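Local structure of 3',5'-cyclic-nucleotide phosphodiesterase 1 (Saccharomyces cerevisiae, 4OJV) at residues T7-N12 with M44-E49; S143-E148 with P176-E181; K194-C199 with D205-K210; L295-L300 with L341-F346. The protein is a class-II phosphodiesterase of the metallo-hydrolase/oxidoreductase clan, an alpha/beta protein with two mixed beta sheets and a site that holds two zinc ions. All blocks are in the same frame, centred on the assembly; numbering follows the deposited sequence.

Interaction 1: T7-N12 with M44-E49; sequences TILGAN and MYQLRE
L9 packs against Q46 and L47 in a buried contact between the corner that follows strand 4-8 and helix 44-53. The strand belongs to the eight-stranded sheet of the metallo-beta-lactamase type of fold. L9 and G10 both face C22 on the neighbouring strand 22-27, which makes a classic beta bulge. The chain turns its corner at L9.

Two leucine ends form the apolar part. L9 CD2 lies 3.9 Å from L47 CD2, and the two side chains run obliquely past one another. L9 CD1 meets L47 CG at 4.1 Å. M50, one turn further along the helix, also touches L9.

Q46 comes from the helix face that looks at the bulge. Its CG stands anti to the backbone N (chi1 -171°), which carries the chain out toward L9. The bend at chi2 (46°) then turns the amide aside, so the methylene does the touching. Q46 CG is also 3.9 Å from L9 CD2. On the far side of the helix, Y18 of the second subunit stacks on the Y45 ring. L9 O is buried here and has no polar partner in the model; Q46 CG sits 3.1 Å from it.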
# COMPACT_ATOMS: atom_id res chain seq x y z
N THR A 7 -9.30 -9.97 13.31
CA THR A 7 -9.64 -9.68 11.93
C THR A 7 -8.34 -9.61 11.13
O THR A 7 -7.47 -8.80 11.43
CB THR A 7 -10.38 -8.34 11.79
OG1 THR A 7 -11.44 -8.24 12.75
CG2 THR A 7 -10.97 -8.21 10.39
N ILE A 8 -8.22 -10.46 10.12
CA ILE A 8 -7.04 -10.47 9.26
C ILE A 8 -7.23 -9.43 8.16
O ILE A 8 -7.96 -9.68 7.20
CB ILE A 8 -6.78 -11.86 8.65
CG1 ILE A 8 -6.82 -12.95 9.73
CG2 ILE A 8 -5.46 -11.85 7.89
CD1 ILE A 8 -5.72 -12.89 10.75
N LEU A 9 -6.63 -8.26 8.31
CA LEU A 9 -6.70 -7.25 7.25
C LEU A 9 -5.69 -7.53 6.17
O LEU A 9 -5.96 -7.32 4.98
CB LEU A 9 -6.54 -5.83 7.79
CG LEU A 9 -7.64 -5.34 8.73
CD1 LEU A 9 -7.45 -3.87 9.03
CD2 LEU A 9 -9.04 -5.58 8.17
N GLY A 10 -4.50 -7.98 6.56
CA GLY A 10 -3.46 -8.27 5.60
C GLY A 10 -2.53 -9.34 6.12
O GLY A 10 -2.11 -9.31 7.29
N ALA A 11 -2.22 -10.30 5.26
CA ALA A 11 -1.31 -11.39 5.61
C ALA A 11 -0.32 -11.66 4.49
O ALA A 11 0.32 -12.70 4.46
CB ALA A 11 -2.09 -12.65 5.97
N ASN A 12 -0.18 -10.71 3.56
CA ASN A 12 0.69 -10.83 2.40
C ASN A 12 2.13 -10.45 2.78
O ASN A 12 2.35 -9.38 3.34
CB ASN A 12 0.13 -9.90 1.33
CG ASN A 12 1.00 -9.78 0.10
OD1 ASN A 12 1.83 -10.63 -0.20
ND2 ASN A 12 0.79 -8.70 -0.63
N MET A 44 -7.67 0.94 6.28
CA MET A 44 -8.99 1.43 5.84
C MET A 44 -9.50 0.77 4.59
O MET A 44 -10.69 0.45 4.49
CB MET A 44 -8.95 2.94 5.57
CG MET A 44 -8.89 3.82 6.80
SD MET A 44 -8.94 5.55 6.32
CE MET A 44 -10.68 5.87 6.22
N TYR A 45 -8.63 0.62 3.59
CA TYR A 45 -9.04 0.06 2.32
C TYR A 45 -9.63 -1.33 2.52
O TYR A 45 -10.66 -1.68 1.93
CB TYR A 45 -7.85 0.03 1.35
CG TYR A 45 -8.21 -0.26 -0.09
CD1 TYR A 45 -8.52 -1.55 -0.49
CD2 TYR A 45 -8.21 0.75 -1.05
CE1 TYR A 45 -8.84 -1.84 -1.81
CE2 TYR A 45 -8.52 0.48 -2.37
CZ TYR A 45 -8.84 -0.81 -2.74
OH TYR A 45 -9.15 -1.09 -4.06
N GLN A 46 -8.98 -2.11 3.37
CA GLN A 46 -9.42 -3.47 3.59
C GLN A 46 -10.68 -3.54 4.45
O GLN A 46 -11.57 -4.36 4.19
CB GLN A 46 -8.29 -4.31 4.19
CG GLN A 46 -8.58 -5.82 4.27
CD GLN A 46 -9.17 -6.43 3.00
OE1 GLN A 46 -8.76 -6.14 1.88
NE2 GLN A 46 -10.15 -7.31 3.19
N LEU A 47 -10.79 -2.67 5.45
CA LEU A 47 -12.03 -2.55 6.21
C LEU A 47 -13.21 -2.26 5.28
O LEU A 47 -14.27 -2.87 5.40
CB LEU A 47 -11.92 -1.48 7.28
CG LEU A 47 -11.01 -1.85 8.45
CD1 LEU A 47 -10.69 -0.63 9.30
CD2 LEU A 47 -11.63 -2.95 9.31
N ARG A 48 -13.00 -1.35 4.33
CA ARG A 48 -14.05 -1.01 3.38
C ARG A 48 -14.47 -2.22 2.54
O ARG A 48 -15.67 -2.45 2.34
CB ARG A 48 -13.59 0.12 2.46
CG ARG A 48 -14.70 0.68 1.59
CD ARG A 48 -14.21 1.89 0.81
NE ARG A 48 -13.17 1.50 -0.13
CZ ARG A 48 -12.45 2.35 -0.87
NH1 ARG A 48 -12.65 3.66 -0.79
NH2 ARG A 48 -11.53 1.88 -1.69
N GLU A 49 -13.50 -3.00 2.07
CA GLU A 49 -13.78 -4.20 1.29
C GLU A 49 -14.64 -5.17 2.08
O GLU A 49 -15.58 -5.77 1.55
CB GLU A 49 -12.48 -4.90 0.88
CG GLU A 49 -11.74 -4.24 -0.27
CD GLU A 49 -12.58 -4.11 -1.53
OE1 GLU A 49 -13.18 -5.11 -1.98
OE2 GLU A 49 -12.64 -2.99 -2.07

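Interaction 2: S143-E148 with P176-E181; sequences SIYEQE and PDLTAE
Y145 meets L178 and E181 where two helix-to-strand loops of the parallel part of the first sheet come together. The loops belong to successive beta-alpha-beta crossovers of the metallo-beta-lactamase type of fold. One follows helix 135-140 and leads to strand 153-157. The other follows helix 159-169 and leads to strand 186-190.

The tyrosine reaches across with its outer end. L178 CD2 comes to the edge of the ring, near its plane, and lies 3.6 Å from Y145 CE2. L178 CD1 touches the same ring carbon at 3.9 Å. Y145 OH lies 3.5 Å from L178 CB. E181 approaches the ring obliquely through its methylenes. Its carboxylate plane stands 81° from the ring plane, and the bend at chi2 (76°) leads the acid away.

P176, D177 and L178 form an inverse gamma turn centred on D177. D177 N is bonded to the side chain of D172. The second subunit covers part of this region: its zinc ligand H130 packs on P176, and its K287 forms a salt bridge with E146. T179 OG1 takes a bond from Q166 NE2 and donates to the syn lone pair of D177 OD1, 2.6 Å away.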
# COMPACT_ATOMS: atom_id res chain seq x y z
N SER A 143 -6.87 10.68 8.30
CA SER A 143 -8.27 10.50 8.71
C SER A 143 -8.52 11.00 10.13
O SER A 143 -9.64 11.37 10.47
CB SER A 143 -8.70 9.03 8.61
OG SER A 143 -8.01 8.22 9.55
N ILE A 144 -7.48 11.02 10.96
CA ILE A 144 -7.61 11.46 12.35
C ILE A 144 -8.08 12.92 12.44
O ILE A 144 -8.64 13.32 13.45
CB ILE A 144 -6.29 11.24 13.13
CG1 ILE A 144 -5.93 9.76 13.19
CG2 ILE A 144 -6.39 11.78 14.54
CD1 ILE A 144 -4.45 9.47 13.36
N TYR A 145 -7.88 13.70 11.37
CA TYR A 145 -8.23 15.13 11.37
C TYR A 145 -9.58 15.47 10.75
O TYR A 145 -9.88 16.64 10.49
CB TYR A 145 -7.17 15.94 10.65
CG TYR A 145 -5.82 15.79 11.27
CD1 TYR A 145 -5.58 16.27 12.56
CD2 TYR A 145 -4.79 15.18 10.58
CE1 TYR A 145 -4.34 16.13 13.14
CE2 TYR A 145 -3.54 15.03 11.15
CZ TYR A 145 -3.32 15.51 12.43
OH TYR A 145 -2.08 15.37 13.00
N GLU A 146 -10.40 14.45 10.51
CA GLU A 146 -11.73 14.66 9.96
C GLU A 146 -12.72 15.41 10.87
O GLU A 146 -13.74 15.91 10.39
CB GLU A 146 -12.34 13.33 9.51
CG GLU A 146 -11.93 12.94 8.09
CD GLU A 146 -12.40 13.93 7.04
OE1 GLU A 146 -13.40 14.66 7.27
OE2 GLU A 146 -11.78 13.99 5.96
N GLN A 147 -12.42 15.49 12.16
CA GLN A 147 -13.35 16.08 13.14
C GLN A 147 -12.65 16.76 14.31
O GLN A 147 -11.51 16.44 14.65
CB GLN A 147 -14.35 15.02 13.65
CG GLN A 147 -13.73 13.81 14.33
CD GLN A 147 -13.07 12.86 13.35
OE1 GLN A 147 -13.72 12.29 12.47
NE2 GLN A 147 -11.76 12.69 13.49
N GLU A 148 -13.36 17.71 14.93
CA GLU A 148 -12.83 18.47 16.07
C GLU A 148 -12.81 17.60 17.34
O GLU A 148 -11.74 17.39 17.93
CB GLU A 148 -13.65 19.74 16.30
CG GLU A 148 -12.90 20.84 17.04
CD GLU A 148 -13.73 22.09 17.24
OE1 GLU A 148 -14.76 22.02 17.96
OE2 GLU A 148 -13.36 23.15 16.69
N PRO A 176 4.05 13.98 6.29
CA PRO A 176 3.94 15.10 7.23
C PRO A 176 4.10 14.61 8.66
O PRO A 176 3.62 13.52 9.01
CB PRO A 176 2.52 15.62 6.98
CG PRO A 176 2.31 15.33 5.52
CD PRO A 176 2.92 13.97 5.34
N ASP A 177 4.80 15.40 9.48
CA ASP A 177 5.06 14.99 10.85
C ASP A 177 3.84 15.25 11.72
O ASP A 177 3.76 16.24 12.46
CB ASP A 177 6.32 15.66 11.41
CG ASP A 177 6.68 15.15 12.79
OD1 ASP A 177 5.90 14.34 13.36
OD2 ASP A 177 7.75 15.55 13.29
N LEU A 178 2.88 14.34 11.66
CA LEU A 178 1.63 14.49 12.38
C LEU A 178 1.84 14.42 13.88
O LEU A 178 1.02 14.93 14.63
CB LEU A 178 0.60 13.44 11.94
CG LEU A 178 0.27 13.45 10.44
CD1 LEU A 178 -0.80 12.41 10.15
CD2 LEU A 178 -0.15 14.82 9.95
N THR A 179 2.95 13.82 14.32
CA THR A 179 3.25 13.79 15.76
C THR A 179 3.59 15.17 16.33
O THR A 179 3.48 15.38 17.54
CB THR A 179 4.36 12.79 16.12
OG1 THR A 179 5.65 13.32 15.79
CG2 THR A 179 4.15 11.45 15.41
N ALA A 180 3.99 16.10 15.46
CA ALA A 180 4.34 17.47 15.86
C ALA A 180 3.13 18.40 15.96
O ALA A 180 3.24 19.50 16.52
CB ALA A 180 5.36 18.05 14.90
N GLU A 181 1.99 17.98 15.41
CA GLU A 181 0.77 18.80 15.44
C GLU A 181 0.29 18.90 16.89
O GLU A 181 0.27 17.91 17.62
CB GLU A 181 -0.31 18.22 14.51
CG GLU A 181 -1.67 18.92 14.55
CD GLU A 181 -1.69 20.25 13.82
OE1 GLU A 181 -1.00 21.20 14.26
OE2 GLU A 181 -2.41 20.36 12.81

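Interaction 3: K194-C199 with D205-K210; sequences KEVQKC and DVIPFK
Q197 and V206, and next to them K198 and D205, face each other as antiparallel pairs. Q197 and V206 are a hydrogen-bonded pair, and both backbone links are made. Q197 N donates to V206 O at 2.9 Å. V206 N donates to Q197 O at 2.8 Å. Beyond the paired residues, K194 N adds a third bond, 2.7 Å to P208 O.

K198 and D205 are the next, non-hydrogen-bonded pair, and their side chains join instead. K198 NZ is 2.8 Å from D205 OD1 in a salt bridge and comes from above the carboxylate plane. The lysine folds at chi2 (-65°) and runs beside the aspartate. D205 OD1 has a second partner in R233, and R231 holds D205 OD2. Three cations round one carboxylate would be expected to keep it ionised.

These segments form a beta hairpin at one edge of the seven-stranded sheet. Strand 197-198 is the edge strand on this side. Strand 204-215 pairs on its other side with strand 222-232, where D205, I207 and F209 bond to R231, I229 and F227.

Apolar contacts accompany the bonds. V196 CG2 lies beside I207 CD1 at 4.0 Å, and C199 SG is 4.1 Å from V206 CB. K194 CA sits over one face of the F209 ring in a CH-pi contact. The end of K194 makes a salt bridge with E259. K194 NZ also donates to a water at 2.8 Å, and that water accepts a bond from K210 N.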
# COMPACT_ATOMS: atom_id res chain seq x y z
N LYS A 194 10.05 -7.28 27.37
CA LYS A 194 9.85 -8.31 28.40
C LYS A 194 8.97 -7.86 29.58
O LYS A 194 8.77 -8.63 30.52
CB LYS A 194 11.19 -8.84 28.94
CG LYS A 194 12.19 -9.23 27.87
CD LYS A 194 13.46 -9.81 28.48
CE LYS A 194 14.66 -9.61 27.58
NZ LYS A 194 14.51 -10.30 26.27
N GLU A 195 8.44 -6.64 29.52
CA GLU A 195 7.68 -6.07 30.62
C GLU A 195 6.18 -6.16 30.34
O GLU A 195 5.73 -5.87 29.23
CB GLU A 195 8.09 -4.61 30.82
CG GLU A 195 7.58 -3.95 32.10
CD GLU A 195 7.99 -2.50 32.19
OE1 GLU A 195 7.32 -1.65 31.57
OE2 GLU A 195 8.99 -2.20 32.88
N VAL A 196 5.44 -6.58 31.36
CA VAL A 196 3.99 -6.66 31.28
C VAL A 196 3.44 -5.24 31.33
O VAL A 196 3.57 -4.55 32.35
CB VAL A 196 3.38 -7.52 32.41
CG1 VAL A 196 1.86 -7.53 32.33
CG2 VAL A 196 3.92 -8.94 32.36
N GLN A 197 2.87 -4.82 30.22
CA GLN A 197 2.31 -3.49 30.10
C GLN A 197 0.80 -3.60 29.88
O GLN A 197 0.29 -4.68 29.57
CB GLN A 197 3.11 -2.71 29.04
CG GLN A 197 4.50 -2.33 29.58
CD GLN A 197 5.64 -2.33 28.55
OE1 GLN A 197 5.97 -3.35 27.93
NE2 GLN A 197 6.28 -1.17 28.42
N LYS A 198 0.06 -2.53 30.09
CA LYS A 198 -1.40 -2.62 30.02
C LYS A 198 -1.93 -2.03 28.73
O LYS A 198 -1.44 -1.00 28.25
CB LYS A 198 -2.06 -1.94 31.22
CG LYS A 198 -1.53 -2.36 32.59
CD LYS A 198 -1.83 -3.83 32.89
CE LYS A 198 -1.12 -4.29 34.15
NZ LYS A 198 -1.25 -5.76 34.35
N CYS A 199 -2.92 -2.71 28.14
CA CYS A 199 -3.67 -2.13 27.04
C CYS A 199 -4.56 -1.02 27.58
O CYS A 199 -4.94 -1.03 28.75
CB CYS A 199 -4.51 -3.19 26.33
SG CYS A 199 -3.57 -4.42 25.40
N ASP A 205 -3.24 -7.54 29.16
CA ASP A 205 -1.82 -7.24 29.23
C ASP A 205 -1.22 -7.37 27.84
O ASP A 205 -1.65 -8.21 27.04
CB ASP A 205 -1.09 -8.22 30.15
CG ASP A 205 -1.57 -8.17 31.59
OD1 ASP A 205 -2.02 -7.11 32.05
OD2 ASP A 205 -1.45 -9.21 32.26
N VAL A 206 -0.21 -6.55 27.56
CA VAL A 206 0.61 -6.67 26.36
C VAL A 206 2.07 -6.83 26.80
O VAL A 206 2.56 -6.05 27.62
CB VAL A 206 0.41 -5.50 25.36
CG1 VAL A 206 0.71 -4.14 25.99
CG2 VAL A 206 1.21 -5.72 24.09
N ILE A 207 2.74 -7.84 26.25
CA ILE A 207 4.11 -8.15 26.63
C ILE A 207 4.94 -8.30 25.35
O ILE A 207 4.76 -9.27 24.61
CB ILE A 207 4.21 -9.45 27.48
CG1 ILE A 207 2.99 -9.63 28.41
CG2 ILE A 207 5.53 -9.45 28.26
CD1 ILE A 207 2.91 -10.98 29.08
N PRO A 208 5.84 -7.33 25.08
CA PRO A 208 6.63 -7.36 23.85
C PRO A 208 8.02 -7.97 24.04
O PRO A 208 8.66 -7.74 25.08
CB PRO A 208 6.75 -5.88 23.50
CG PRO A 208 6.80 -5.20 24.83
CD PRO A 208 5.95 -6.03 25.77
N PHE A 209 8.47 -8.72 23.04
CA PHE A 209 9.78 -9.36 23.06
C PHE A 209 10.49 -9.08 21.75
O PHE A 209 9.89 -9.21 20.68
CB PHE A 209 9.62 -10.86 23.24
CG PHE A 209 9.14 -11.24 24.61
CD1 PHE A 209 7.78 -11.21 24.91
CD2 PHE A 209 10.04 -11.62 25.60
CE1 PHE A 209 7.33 -11.53 26.18
CE2 PHE A 209 9.59 -11.96 26.88
CZ PHE A 209 8.23 -11.91 27.16
N LYS A 210 11.77 -8.74 21.84
CA LYS A 210 12.56 -8.49 20.65
C LYS A 210 13.03 -9.80 20.03
O LYS A 210 13.39 -10.75 20.73
CB LYS A 210 13.74 -7.60 21.02
CG LYS A 210 14.48 -7.00 19.84
CD LYS A 210 15.58 -6.06 20.32
CE LYS A 210 16.78 -6.82 20.85
NZ LYS A 210 17.86 -5.92 21.34
O HOH W 1 13.07 -8.90 24.37

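Interaction 4: L295-L300 with L341-F346; sequences LSPIYL and LEELRF
P297 and L300 receive L344 between them, and E343 meets P297 through CB and OE1. L344 CD2 does most of the touching. It is 3.6 Å from P297 CA. On its other flank it lies 3.9 Å from L300 CD2. The side chains of L300 and L344 cross at about a right angle. L344 keeps CG beside its own backbone N (chi1 -73°), and this swings the methyl end toward the other helix. L300 has CG anti to its N (chi1 176°), and its CD2 meets the L344 end.

E343 and P297 cross at a slant. E343 CB is 3.9 Å from P297 CG. E343 OE1 comes to 3.4 Å from the same carbon, P297 CG. That oxygen is not left to the proline alone: E343 OE1 accepts a bond from L284 N, which helps to place the carboxylate.

The contact joins the first turn of helix 297-311 to the middle of helix 336-350. Each helix lies in the connection of a beta-alpha-beta crossover in the second sheet, the first from strand 273-279 to 321-325, the second from 321-325 to 357-360.

S296 occupies the N-cap position, and its carbonyl S296 O receives L300 N at 3.0 Å. Behind the contact, L341 and L344 both rest on I358 of strand 357-360, and R345 NH2 donates to I358 O. L341 CG lies 3.7 Å above the plane of the R345 guanidinium, over its centre.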
# COMPACT_ATOMS: atom_id res chain seq x y z
N LEU A 295 11.37 -17.08 7.86
CA LEU A 295 11.26 -18.51 8.10
C LEU A 295 10.83 -19.28 6.86
O LEU A 295 10.13 -18.76 5.99
CB LEU A 295 10.28 -18.79 9.24
CG LEU A 295 10.58 -18.20 10.62
CD1 LEU A 295 9.47 -18.54 11.60
CD2 LEU A 295 11.92 -18.67 11.17
N SER A 296 11.28 -20.53 6.80
CA SER A 296 10.73 -21.54 5.91
C SER A 296 10.16 -22.65 6.80
O SER A 296 10.31 -22.60 8.02
CB SER A 296 11.82 -22.10 5.00
OG SER A 296 12.60 -23.03 5.71
N PRO A 297 9.49 -23.67 6.20
CA PRO A 297 8.82 -24.63 7.08
C PRO A 297 9.71 -25.38 8.06
O PRO A 297 9.29 -25.65 9.18
CB PRO A 297 8.12 -25.57 6.09
CG PRO A 297 7.83 -24.69 4.93
CD PRO A 297 9.08 -23.86 4.80
N ILE A 298 10.95 -25.69 7.66
CA ILE A 298 11.86 -26.39 8.56
C ILE A 298 12.23 -25.50 9.75
O ILE A 298 12.27 -25.97 10.88
CB ILE A 298 13.10 -26.96 7.83
CG1 ILE A 298 13.98 -27.78 8.79
CG2 ILE A 298 13.90 -25.86 7.14
CD1 ILE A 298 13.28 -28.96 9.42
N TYR A 299 12.47 -24.22 9.50
CA TYR A 299 12.84 -23.31 10.58
C TYR A 299 11.66 -23.03 11.52
O TYR A 299 11.83 -22.99 12.74
CB TYR A 299 13.45 -22.02 10.04
CG TYR A 299 14.74 -22.27 9.29
CD1 TYR A 299 15.91 -22.62 9.97
CD2 TYR A 299 14.78 -22.18 7.90
CE1 TYR A 299 17.09 -22.85 9.27
CE2 TYR A 299 15.96 -22.41 7.20
CZ TYR A 299 17.11 -22.75 7.89
OH TYR A 299 18.27 -22.98 7.19
N LEU A 300 10.46 -22.87 10.96
CA LEU A 300 9.30 -22.67 11.80
C LEU A 300 9.02 -23.92 12.65
O LEU A 300 8.78 -23.83 13.85
CB LEU A 300 8.06 -22.27 10.99
CG LEU A 300 6.76 -22.13 11.80
CD1 LEU A 300 6.90 -21.18 12.99
CD2 LEU A 300 5.61 -21.67 10.92
N LEU A 341 1.62 -24.95 3.74
CA LEU A 341 0.71 -25.64 4.66
C LEU A 341 1.00 -27.15 4.66
O LEU A 341 1.10 -27.77 5.72
CB LEU A 341 -0.75 -25.34 4.31
CG LEU A 341 -1.82 -25.89 5.25
CD1 LEU A 341 -1.64 -25.35 6.67
CD2 LEU A 341 -3.19 -25.55 4.71
N GLU A 342 1.15 -27.72 3.47
CA GLU A 342 1.44 -29.15 3.34
C GLU A 342 2.78 -29.51 3.95
O GLU A 342 2.90 -30.51 4.65
CB GLU A 342 1.42 -29.53 1.88
CG GLU A 342 0.03 -29.52 1.29
CD GLU A 342 0.03 -29.72 -0.20
OE1 GLU A 342 1.12 -29.76 -0.80
OE2 GLU A 342 -1.08 -29.84 -0.77
N GLU A 343 3.79 -28.68 3.70
CA GLU A 343 5.13 -28.90 4.23
C GLU A 343 5.16 -28.81 5.75
O GLU A 343 5.78 -29.64 6.42
CB GLU A 343 6.14 -27.95 3.58
CG GLU A 343 6.36 -28.28 2.11
CD GLU A 343 7.26 -27.30 1.38
OE1 GLU A 343 7.50 -26.17 1.87
OE2 GLU A 343 7.73 -27.66 0.28
N LEU A 344 4.47 -27.81 6.30
CA LEU A 344 4.39 -27.67 7.75
C LEU A 344 3.68 -28.85 8.41
O LEU A 344 4.15 -29.37 9.43
CB LEU A 344 3.69 -26.37 8.14
CG LEU A 344 4.49 -25.08 7.92
CD1 LEU A 344 3.58 -23.87 8.06
CD2 LEU A 344 5.66 -24.97 8.87
N ARG A 345 2.57 -29.28 7.83
CA ARG A 345 1.82 -30.41 8.38
C ARG A 345 2.63 -31.70 8.32
O ARG A 345 2.63 -32.50 9.27
CB ARG A 345 0.47 -30.57 7.68
CG ARG A 345 -0.53 -29.50 8.08
CD ARG A 345 -1.81 -29.63 7.29
NE ARG A 345 -2.81 -28.67 7.76
CZ ARG A 345 -3.90 -28.33 7.08
NH1 ARG A 345 -4.15 -28.85 5.88
NH2 ARG A 345 -4.76 -27.45 7.59
N PHE A 346 3.35 -31.89 7.21
CA PHE A 346 4.21 -33.06 7.05
C PHE A 346 5.32 -33.07 8.10
O PHE A 346 5.56 -34.08 8.76
CB PHE A 346 4.80 -33.13 5.64
CG PHE A 346 5.73 -34.29 5.43
CD1 PHE A 346 7.08 -34.19 5.74
CD2 PHE A 346 5.25 -35.50 4.92
CE1 PHE A 346 7.94 -35.26 5.55
CE2 PHE A 346 6.11 -36.57 4.72
CZ PHE A 346 7.45 -36.45 5.04

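The four contacts follow one another along the chain; none nests in or crosses another. Interaction 1 closes a loop that contains strands 22-27 and 35-38, and brings helix 44-53 back to the first sheet. Interaction 2 closes a loop through strand 153-157 and helix 159-169, further along that sheet. The two touch: M44 SD lies 4.2 Å from S143 CB. Both also reach the second subunit. Interaction 3 is a short hairpin that forms one edge of the second sheet. Interaction 4 closes a loop containing strand 321-325 and pairs two helices that pack beside that sheet. Interactions 2 and 4 lie on opposite sides of the chain's centre, their own centres about 43 Å apart.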